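Local coordinates for protein peptide methionine sulfoxide reductase msrA/msrB (Neisseria meningitidis, PDB 3BQG) that reduces the S-epimer of methionine sulfoxide, free or in proteins, back to methionine, at residues E17-R22 with I156-A161. The protein carries 1 engineered substitution. Residues are numbered along the deposited sequence; the frame is centred on the assembly and turned at random.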
loop_
_atom_site.group_PDB
_atom_site.type_symbol
_atom_site.label_atom_id
_atom_site.label_comp_id
_atom_site.label_asym_id
_atom_site.label_seq_id
_atom_site.Cartn_x
_atom_site.Cartn_y
_atom_site.Cartn_z
ATOM N N GLU A 17 -0.227 -6.925 0.946
ATOM C CA GLU A 17 -1.310 -7.278 1.856
ATOM C C GLU A 17 -0.824 -8.329 2.847
ATOM O O GLU A 17 -0.996 -8.185 4.058
ATOM C CB GLU A 17 -2.510 -7.839 1.097
ATOM C CG GLU A 17 -3.558 -8.441 2.035
ATOM C CD GLU A 17 -4.484 -9.404 1.334
ATOM O OE1 GLU A 17 -3.979 -10.329 0.662
ATOM O OE2 GLU A 17 -5.716 -9.240 1.453
ATOM N N ALA A 18 -0.216 -9.384 2.317
ATOM C CA ALA A 18 0.301 -10.468 3.147
ATOM C C ALA A 18 1.248 -9.902 4.195
ATOM O O ALA A 18 1.282 -10.348 5.339
ATOM C CB ALA A 18 1.031 -11.479 2.274
ATOM N N TYR A 19 2.025 -8.913 3.780
ATOM C CA TYR A 19 2.982 -8.251 4.655
ATOM C C TYR A 19 2.302 -7.532 5.828
ATOM O O TYR A 19 2.664 -7.746 6.981
ATOM C CB TYR A 19 3.807 -7.258 3.823
ATOM C CG TYR A 19 4.735 -6.359 4.602
ATOM C CD1 TYR A 19 5.912 -6.849 5.170
ATOM C CD2 TYR A 19 4.450 -5.002 4.743
ATOM C CE1 TYR A 19 6.784 -6.001 5.858
ATOM C CE2 TYR A 19 5.311 -4.154 5.424
ATOM C CZ TYR A 19 6.474 -4.655 5.978
ATOM O OH TYR A 19 7.327 -3.799 6.639
ATOM N N PHE A 20 1.315 -6.685 5.542
ATOM C CA PHE A 20 0.649 -5.948 6.614
ATOM C C PHE A 20 -0.190 -6.799 7.570
ATOM O O PHE A 20 -0.375 -6.430 8.728
ATOM C CB PHE A 20 -0.187 -4.799 6.031
ATOM C CG PHE A 20 0.593 -3.523 5.875
ATOM C CD1 PHE A 20 0.745 -2.651 6.949
ATOM C CD2 PHE A 20 1.253 -3.239 4.685
ATOM C CE1 PHE A 20 1.556 -1.517 6.848
ATOM C CE2 PHE A 20 2.071 -2.110 4.568
ATOM C CZ PHE A 20 2.221 -1.243 5.655
ATOM N N GLN A 21 -0.679 -7.941 7.101
ATOM C CA GLN A 21 -1.477 -8.826 7.948
ATOM C C GLN A 21 -0.653 -9.435 9.081
ATOM O O GLN A 21 -1.187 -9.734 10.149
ATOM C CB GLN A 21 -2.102 -9.948 7.109
ATOM C CG GLN A 21 -3.323 -9.521 6.310
ATOM C CD GLN A 21 -4.567 -9.373 7.175
ATOM O OE1 GLN A 21 -4.517 -8.806 8.267
ATOM N NE2 GLN A 21 -5.691 -9.876 6.684
ATOM N N ARG A 22 0.647 -9.616 8.854
ATOM C CA ARG A 22 1.527 -10.196 9.871
ATOM C C ARG A 22 1.895 -9.241 11.000
ATOM O O ARG A 22 2.470 -9.657 12.004
ATOM C CB ARG A 22 2.826 -10.708 9.231
ATOM C CG ARG A 22 2.678 -11.977 8.411
ATOM C CD ARG A 22 4.024 -12.469 7.877
ATOM N NE ARG A 22 4.980 -12.757 8.946
ATOM C CZ ARG A 22 5.675 -13.887 9.040
ATOM N NH1 ARG A 22 6.525 -14.066 10.043
ATOM N NH2 ARG A 22 5.517 -14.843 8.135
ATOM N N ILE A 156 7.772 -9.039 -2.259
ATOM C CA ILE A 156 8.157 -8.641 -0.910
ATOM C C ILE A 156 8.431 -9.836 0.003
ATOM O O ILE A 156 7.706 -10.823 -0.023
ATOM C CB ILE A 156 7.051 -7.786 -0.256
ATOM C CG1 ILE A 156 6.769 -6.547 -1.114
ATOM C CG2 ILE A 156 7.469 -7.376 1.155
ATOM C CD1 ILE A 156 5.600 -5.718 -0.629
ATOM N N ASP A 157 9.491 -9.736 0.800
ATOM C CA ASP A 157 9.845 -10.785 1.750
ATOM C C ASP A 157 8.964 -10.517 2.964
ATOM O O ASP A 157 9.362 -9.807 3.889
ATOM C CB ASP A 157 11.321 -10.683 2.144
ATOM C CG ASP A 157 11.755 -11.799 3.089
ATOM O OD1 ASP A 157 10.882 -12.522 3.617
ATOM O OD2 ASP A 157 12.976 -11.945 3.308
ATOM N N ILE A 158 7.763 -11.081 2.942
ATOM C CA ILE A 158 6.803 -10.886 4.016
ATOM C C ILE A 158 7.382 -11.096 5.416
ATOM O O ILE A 158 6.862 -10.556 6.395
ATOM C CB ILE A 158 5.574 -11.801 3.796
ATOM C CG1 ILE A 158 4.981 -11.523 2.412
ATOM C CG2 ILE A 158 4.517 -11.535 4.850
ATOM C CD1 ILE A 158 4.694 -10.061 2.159
ATOM N N ARG A 159 8.460 -11.869 5.509
ATOM C CA ARG A 159 9.098 -12.145 6.795
ATOM C C ARG A 159 9.526 -10.848 7.481
ATOM O O ARG A 159 9.438 -10.716 8.703
ATOM C CB ARG A 159 10.347 -13.005 6.600
ATOM C CG ARG A 159 10.163 -14.274 5.787
ATOM C CD ARG A 159 11.533 -14.908 5.538
ATOM N NE ARG A 159 11.543 -16.195 4.832
ATOM C CZ ARG A 159 10.477 -16.935 4.530
ATOM N NH1 ARG A 159 10.640 -18.090 3.893
ATOM N NH2 ARG A 159 9.250 -16.534 4.843
ATOM N N LYS A 160 10.003 -9.900 6.679
ATOM C CA LYS A 160 10.475 -8.613 7.176
ATOM C C LYS A 160 9.471 -7.854 8.038
ATOM O O LYS A 160 9.826 -6.880 8.697
ATOM C CB LYS A 160 10.906 -7.735 6.004
ATOM C CG LYS A 160 12.064 -8.315 5.210
ATOM C CD LYS A 160 12.595 -7.314 4.194
ATOM C CE LYS A 160 13.803 -7.872 3.447
ATOM N NZ LYS A 160 14.378 -6.896 2.477
ATOM N N ALA A 161 8.218 -8.293 8.038
ATOM C CA ALA A 161 7.200 -7.628 8.844
ATOM C C ALA A 161 7.441 -7.898 10.327
ATOM O O ALA A 161 7.004 -7.130 11.186
ATOM C CB ALA A 161 5.809 -8.114 8.444
#
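Ile158 and Tyr19 meet at the pair of CA atoms nearest each other across the segments, 4.7 Å apart, and their contact illustrates how a short 3-10 turn can be docked on a helix by apolar packing. The Ile158 side chain forks over the helix. Its chi1 (-56°) puts CG1 anti to the carbonyl carbon, and the turn at chi2 (-52°) brings CD1 to 3.4 Å from Tyr19 CB and also beside Ala18 CB, while the other branch presents CG2 to the Ala18 carbonyl oxygen at 3.5 Å and to Arg22 CD at 3.2 Å.

The ring of Tyr19 makes the second apolar contact, with Ala161. Tyr19 CG stands anti to its backbone N (chi1 173°), and the ring's CD1–CE1 side runs beside Ala161: CE1 lies 3.4 Å from Ala161 CA, and CD1 is 3.5 Å from Ala161 CB. The Ile158 carbonyl oxygen and the Lys160 carbonyl carbon sit at the ring edge, near its plane. Ile156 CG2 makes a looser contact with Tyr19 CD1, and the phenol OH is hydrogen-bonded to the Tyr74 carbonyl oxygen.

Polar groups border this packing. The aliphatic part of Arg22 crosses Ile158, its CB reaches Ala161 CB at 4.0 Å, and Arg159 CA lies over one face of the guanidinium. Arg22 NH1 forms a salt bridge with Asp162 OD2, which would lessen the repulsion between the Arg22 and Arg159 guanidiniums. Within 156-161, backbone hydrogen bonds from Lys160 N to Asp157 O and from Ala161 N to Ile158 O hold the turn.

The contact joins the C-terminal region following helix 145-148 to helix 14-21, which directly follows the oxidised Cys12 and packs on the central mixed sheet of the alpha/beta MsrA fold.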